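Local coordinates for type IV pilin structural subunit (Pseudomonas aeruginosa, PDB 3JYZ), which serves as the structural subunit that polymerises into the type IV pilus filament, a surface fibre of this bacterium, at residues A[115-123]-A[131-139]; A[66-74]-A[85-93]. All coordinates share one frame; numbering follows the deposited sequence.

Interaction 1. Residues A[115-123]-A[131-139]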
# COMPACT_ATOMS: atom_id res chain seq x y z
N ILE A 115 -4.74 13.12 0.27
CA ILE A 115 -4.65 11.71 0.60
C ILE A 115 -3.34 11.37 1.31
O ILE A 115 -2.25 11.69 0.83
CB ILE A 115 -4.81 10.84 -0.66
CG1 ILE A 115 -6.12 11.20 -1.38
CG2 ILE A 115 -4.73 9.35 -0.31
CD1 ILE A 115 -6.38 10.42 -2.64
N ASP A 116 -3.47 10.72 2.46
CA ASP A 116 -2.33 10.29 3.26
C ASP A 116 -2.28 8.77 3.22
O ASP A 116 -3.31 8.11 3.20
CB ASP A 116 -2.47 10.75 4.71
CG ASP A 116 -2.49 12.26 4.87
OD1 ASP A 116 -1.96 12.97 3.99
OD2 ASP A 116 -3.04 12.73 5.88
N TRP A 117 -1.07 8.22 3.22
CA TRP A 117 -0.90 6.78 3.16
C TRP A 117 -0.12 6.27 4.36
O TRP A 117 0.91 6.85 4.74
CB TRP A 117 -0.17 6.38 1.88
CG TRP A 117 -0.97 6.57 0.63
CD1 TRP A 117 -1.06 7.71 -0.12
CD2 TRP A 117 -1.77 5.59 -0.02
NE1 TRP A 117 -1.89 7.49 -1.20
CE2 TRP A 117 -2.34 6.19 -1.16
CE3 TRP A 117 -2.08 4.25 0.26
CZ2 TRP A 117 -3.19 5.50 -2.02
CZ3 TRP A 117 -2.92 3.56 -0.60
CH2 TRP A 117 -3.47 4.19 -1.72
N ALA A 118 -0.62 5.19 4.95
CA ALA A 118 0.07 4.47 6.01
C ALA A 118 0.62 3.16 5.46
O ALA A 118 -0.09 2.43 4.76
CB ALA A 118 -0.90 4.18 7.15
N CYS A 119 1.89 2.88 5.74
CA CYS A 119 2.47 1.61 5.34
C CYS A 119 2.64 0.72 6.56
O CYS A 119 3.19 1.16 7.57
CB CYS A 119 3.84 1.81 4.69
SG CYS A 119 4.58 0.23 4.14
N THR A 120 2.15 -0.52 6.49
CA THR A 120 2.31 -1.45 7.56
C THR A 120 2.95 -2.80 7.10
O THR A 120 2.71 -3.26 6.04
CB THR A 120 0.98 -1.74 8.29
OG1 THR A 120 0.02 -2.13 7.33
CG2 THR A 120 0.49 -0.52 9.03
N SER A 121 3.79 -3.33 7.94
CA SER A 121 4.41 -4.63 7.76
C SER A 121 3.85 -5.54 8.86
O SER A 121 2.80 -5.35 9.32
CB SER A 121 5.92 -4.49 7.92
OG SER A 121 6.22 -4.08 9.22
N ALA A 122 4.62 -6.50 9.30
CA ALA A 122 4.21 -7.21 10.49
C ALA A 122 4.02 -6.28 11.72
O ALA A 122 3.39 -6.66 12.66
CB ALA A 122 5.25 -8.31 10.79
N SER A 123 4.64 -5.12 11.67
CA SER A 123 4.44 -4.10 12.70
C SER A 123 3.93 -2.78 12.09
O SER A 123 3.98 -2.57 10.93
CB SER A 123 5.65 -3.88 13.57
OG SER A 123 6.77 -3.65 12.83
N GLY A 131 -0.02 8.97 13.64
CA GLY A 131 -1.43 9.21 13.96
C GLY A 131 -2.46 8.38 13.20
O GLY A 131 -3.66 8.60 13.36
N PHE A 132 -2.01 7.42 12.40
CA PHE A 132 -2.93 6.61 11.62
C PHE A 132 -3.52 5.50 12.48
O PHE A 132 -2.84 4.95 13.34
CB PHE A 132 -2.23 5.95 10.44
CG PHE A 132 -1.76 6.89 9.38
CD1 PHE A 132 -0.44 7.31 9.34
CD2 PHE A 132 -2.62 7.31 8.39
CE1 PHE A 132 0.00 8.17 8.34
CE2 PHE A 132 -2.19 8.15 7.39
CZ PHE A 132 -0.88 8.59 7.35
N THR A 133 -4.83 5.06 12.32
CA THR A 133 -5.50 3.96 12.99
C THR A 133 -6.29 3.11 11.98
O THR A 133 -6.73 3.61 10.95
CB THR A 133 -6.43 4.54 14.09
OG1 THR A 133 -7.39 5.42 13.50
CG2 THR A 133 -5.64 5.24 15.16
N GLY A 134 -6.42 1.94 12.32
CA GLY A 134 -7.29 1.04 11.57
C GLY A 134 -6.68 0.20 10.46
O GLY A 134 -7.39 -0.56 9.79
N MSE A 135 -5.36 0.29 10.26
CA MSE A 135 -4.71 -0.42 9.15
C MSE A 135 -4.68 -1.91 9.35
O MSE A 135 -4.40 -2.39 10.44
CB MSE A 135 -3.25 0.02 8.99
CG MSE A 135 -3.04 1.49 8.76
SE MSE A 135 -2.98 2.44 10.47
CE MSE A 135 -1.42 1.58 11.27
N ALA A 136 -4.90 -2.66 8.27
CA ALA A 136 -4.61 -4.09 8.28
C ALA A 136 -3.11 -4.31 8.44
O ALA A 136 -2.30 -3.42 8.15
CB ALA A 136 -5.10 -4.74 7.01
N ALA A 137 -2.73 -5.50 8.89
CA ALA A 137 -1.32 -5.80 9.08
C ALA A 137 -0.72 -6.45 7.84
O ALA A 137 -1.36 -7.28 7.19
CB ALA A 137 -1.13 -6.70 10.29
N GLY A 138 0.50 -6.07 7.50
CA GLY A 138 1.28 -6.79 6.51
C GLY A 138 2.01 -7.95 7.16
O GLY A 138 1.69 -8.34 8.29
N SER A 139 3.01 -8.49 6.46
CA SER A 139 3.71 -9.69 6.94
C SER A 139 5.24 -9.66 6.82
O SER A 139 5.92 -10.54 7.33
CB SER A 139 3.12 -10.94 6.28
OG SER A 139 3.32 -10.94 4.88
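The disulfide-bonded C-terminal loop of the type IV pilin, the D-region closed by C119 and C149, holds this contact: the segment 131-139, leaving helix 125-129 through a Schellman motif at G131, lies over one face of the strand that carries C119. F132 and M135 meet the side of the strand that carries D116, A118 and T120. The methyl of A118 sits over one face of the F132 ring, a CH-pi contact with CB 3.8 Å from the ring centroid, while CB of D116 meets the ring at its edge, in plane. The carboxylate of D116 forms a salt bridge with R100, which also makes a cation-pi contact with F132. M135 CG lies 3.8 Å from A118 CB, and bends at the second and third torsions of its chain bring the terminal CE beside T120 CG2, at 3.6 Å. Farther along, the backbones draw together at S121 and G138, where G138 N makes a weak hydrogen bond to S121 O (3.0 Å, 124° at the hydrogen). Just before it, T120 has its OG1 set between the backbone N and the carbonyl carbon (chi1 53°), from where the hydroxyl donates to A136 O at 2.8 Å, nearly in line with that carbonyl.

Interaction 2. Residues A[66-74]-A[85-93]; sequences NTGVITITY and GNTLILSPY
An antiparallel strand pairing at the centre of the pilin sheet joins 70-74 to 87-93. I70 with L90 and I72 with L88 are hydrogen-bonded pairs, with I70 N 2.8 Å from L90 O and L88 N 3.0 Å from I72 O; T71 with I89 between them and T73 with T87 beyond are non-hydrogen-bonded pairs. The ladder finishes at Y74, whose N donates to N86 O (2.8 Å). There N86 holds its CG between the backbone N and the carbonyl carbon (chi1 66°), which brings ND2 to Y74 O for a hydrogen bond of 3.0 Å, so main chain and side chain of N86 both grip Y74. The same N86 O lies in plane at the edge of the tyrosine ring.

On the face of I70, I72, L88 and L90 the side chains are apolar: CD1 of I72 meets CD1 of L90 at 4.0 Å, and L88 CD1 approaches Y74 OH, which is hydrogen-bonded to V11 O. On the other face, I89 and T71 lie side by side, CD1 of I89 3.5 Å from T71 OG1. V69 CG1 presses tightly on I89 CG2 (3.4 Å), while P92 packs against the G68 backbone. Helix 4-28 covers the apolar face through V11, L15, A18 and A21, the arrangement characteristic of the type IV pilin fold, an antiparallel sheet wrapped against the long N-terminal helix.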
# COMPACT_ATOMS: atom_id res chain seq x y z
N ASN A 66 -12.79 -2.52 -3.37
CA ASN A 66 -12.78 -1.11 -3.71
C ASN A 66 -12.50 -0.16 -2.55
O ASN A 66 -12.96 0.98 -2.54
CB ASN A 66 -14.09 -0.73 -4.43
CG ASN A 66 -14.35 -1.61 -5.64
OD1 ASN A 66 -15.31 -2.40 -5.67
ND2 ASN A 66 -13.47 -1.52 -6.62
N THR A 67 -11.71 -0.62 -1.58
CA THR A 67 -11.38 0.22 -0.43
C THR A 67 -10.18 1.12 -0.71
O THR A 67 -9.94 2.07 0.04
CB THR A 67 -11.07 -0.60 0.82
OG1 THR A 67 -9.88 -1.37 0.60
CG2 THR A 67 -12.23 -1.52 1.15
N GLY A 68 -9.44 0.82 -1.78
CA GLY A 68 -8.25 1.58 -2.13
C GLY A 68 -6.99 1.09 -1.41
O GLY A 68 -5.89 1.59 -1.68
N VAL A 69 -7.14 0.11 -0.52
CA VAL A 69 -6.00 -0.44 0.19
C VAL A 69 -5.12 -1.28 -0.74
O VAL A 69 -5.62 -2.15 -1.45
CB VAL A 69 -6.43 -1.29 1.40
CG1 VAL A 69 -5.22 -2.01 2.02
CG2 VAL A 69 -7.12 -0.40 2.43
N ILE A 70 -3.81 -1.02 -0.73
CA ILE A 70 -2.89 -1.70 -1.63
C ILE A 70 -2.07 -2.76 -0.89
O ILE A 70 -1.50 -2.49 0.16
CB ILE A 70 -1.90 -0.69 -2.27
CG1 ILE A 70 -2.64 0.29 -3.18
CG2 ILE A 70 -0.80 -1.42 -3.05
CD1 ILE A 70 -1.81 1.48 -3.64
N THR A 71 -2.01 -3.96 -1.45
CA THR A 71 -1.13 -5.00 -0.92
C THR A 71 0.02 -5.21 -1.89
O THR A 71 -0.20 -5.48 -3.08
CB THR A 71 -1.87 -6.33 -0.74
OG1 THR A 71 -2.96 -6.14 0.17
CG2 THR A 71 -0.93 -7.40 -0.18
N ILE A 72 1.24 -5.06 -1.39
CA ILE A 72 2.42 -5.39 -2.17
C ILE A 72 2.91 -6.76 -1.71
O ILE A 72 3.17 -6.96 -0.52
CB ILE A 72 3.54 -4.40 -1.94
CG1 ILE A 72 3.07 -2.98 -2.24
CG2 ILE A 72 4.75 -4.76 -2.80
CD1 ILE A 72 4.09 -1.93 -1.82
N THR A 73 3.01 -7.69 -2.66
CA THR A 73 3.51 -9.03 -2.39
C THR A 73 4.88 -9.17 -3.03
O THR A 73 5.05 -8.93 -4.22
CB THR A 73 2.55 -10.09 -2.95
OG1 THR A 73 1.27 -9.95 -2.32
CG2 THR A 73 3.10 -11.50 -2.70
N TYR A 74 5.88 -9.55 -2.23
CA TYR A 74 7.25 -9.66 -2.71
C TYR A 74 7.61 -11.09 -3.10
O TYR A 74 7.03 -12.03 -2.58
CB TYR A 74 8.20 -9.19 -1.61
CG TYR A 74 8.10 -7.71 -1.40
CD1 TYR A 74 8.88 -6.84 -2.13
CD2 TYR A 74 7.17 -7.18 -0.52
CE1 TYR A 74 8.77 -5.48 -1.97
CE2 TYR A 74 7.05 -5.81 -0.35
CZ TYR A 74 7.87 -4.97 -1.07
OH TYR A 74 7.78 -3.59 -0.94
N GLY A 85 6.32 -14.27 4.86
CA GLY A 85 6.58 -12.97 5.45
C GLY A 85 6.86 -11.90 4.42
O GLY A 85 7.87 -11.19 4.51
N ASN A 86 5.99 -11.78 3.42
CA ASN A 86 6.33 -11.10 2.18
C ASN A 86 5.39 -10.01 1.71
O ASN A 86 5.44 -9.61 0.54
CB ASN A 86 6.61 -12.12 1.07
CG ASN A 86 5.37 -12.90 0.68
OD1 ASN A 86 4.46 -13.07 1.49
ND2 ASN A 86 5.33 -13.38 -0.56
N THR A 87 4.54 -9.51 2.60
CA THR A 87 3.61 -8.46 2.18
C THR A 87 3.72 -7.18 2.98
O THR A 87 4.03 -7.19 4.19
CB THR A 87 2.13 -8.91 2.20
OG1 THR A 87 1.70 -9.08 3.56
CG2 THR A 87 1.95 -10.21 1.44
N LEU A 88 3.47 -6.07 2.29
CA LEU A 88 3.24 -4.78 2.90
C LEU A 88 1.84 -4.30 2.52
O LEU A 88 1.34 -4.61 1.44
CB LEU A 88 4.27 -3.76 2.41
CG LEU A 88 5.72 -3.97 2.81
CD1 LEU A 88 6.59 -2.84 2.25
CD2 LEU A 88 5.84 -4.06 4.34
N ILE A 89 1.23 -3.53 3.42
CA ILE A 89 -0.08 -2.95 3.17
C ILE A 89 0.04 -1.43 3.15
O ILE A 89 0.65 -0.84 4.05
CB ILE A 89 -1.09 -3.34 4.27
CG1 ILE A 89 -1.10 -4.86 4.50
CG2 ILE A 89 -2.48 -2.80 3.92
CD1 ILE A 89 -1.50 -5.65 3.30
N LEU A 90 -0.52 -0.79 2.13
CA LEU A 90 -0.59 0.67 2.06
C LEU A 90 -2.06 1.07 2.17
O LEU A 90 -2.87 0.72 1.31
CB LEU A 90 -0.00 1.20 0.75
CG LEU A 90 1.37 0.65 0.33
CD1 LEU A 90 1.87 1.30 -0.97
CD2 LEU A 90 2.40 0.83 1.43
N SER A 91 -2.40 1.81 3.22
CA SER A 91 -3.79 2.15 3.52
C SER A 91 -3.99 3.66 3.37
O SER A 91 -3.29 4.44 4.01
CB SER A 91 -4.13 1.72 4.95
OG SER A 91 -3.96 0.32 5.12
N PRO A 92 -4.92 4.07 2.50
CA PRO A 92 -5.14 5.50 2.23
C PRO A 92 -6.21 6.16 3.11
O PRO A 92 -7.21 5.53 3.50
CB PRO A 92 -5.61 5.53 0.78
CG PRO A 92 -6.24 4.18 0.55
CD PRO A 92 -5.67 3.20 1.57
N TYR A 93 -6.00 7.44 3.41
CA TYR A 93 -6.92 8.25 4.21
C TYR A 93 -7.07 9.61 3.57
O TYR A 93 -6.16 10.11 2.94
CB TYR A 93 -6.36 8.43 5.63
CG TYR A 93 -6.22 7.12 6.36
CD1 TYR A 93 -5.14 6.28 6.10
CD2 TYR A 93 -7.17 6.71 7.28
CE1 TYR A 93 -5.03 5.06 6.74
CE2 TYR A 93 -7.05 5.50 7.94
CZ TYR A 93 -5.97 4.68 7.66
OH TYR A 93 -5.85 3.46 8.32

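How the interactions relate
From the N terminus, helix 4-28 and helix 33-49 come first, then strands 57-62 and 70-74. Interaction 2 closes the connection through helix 76-79, bringing strand 87-95 back beside 70-74. The chain next passes strand 100-102 and helix 103-109 to reach 114-120, and interaction 1 then closes the shorter loop through helix 125-129. The two closures follow in series, neither enclosing nor crossing the other. Strand 87-95 joins them: it pairs with 70-74 along one edge and 114-120 along the other, with D116 O 2.8 Å from Y93 N. Segment 131-139 also reaches this central strand, through T133 O to Y93 OH and S139 to T87, thereby tying the disulfide-bonded region to the sheet.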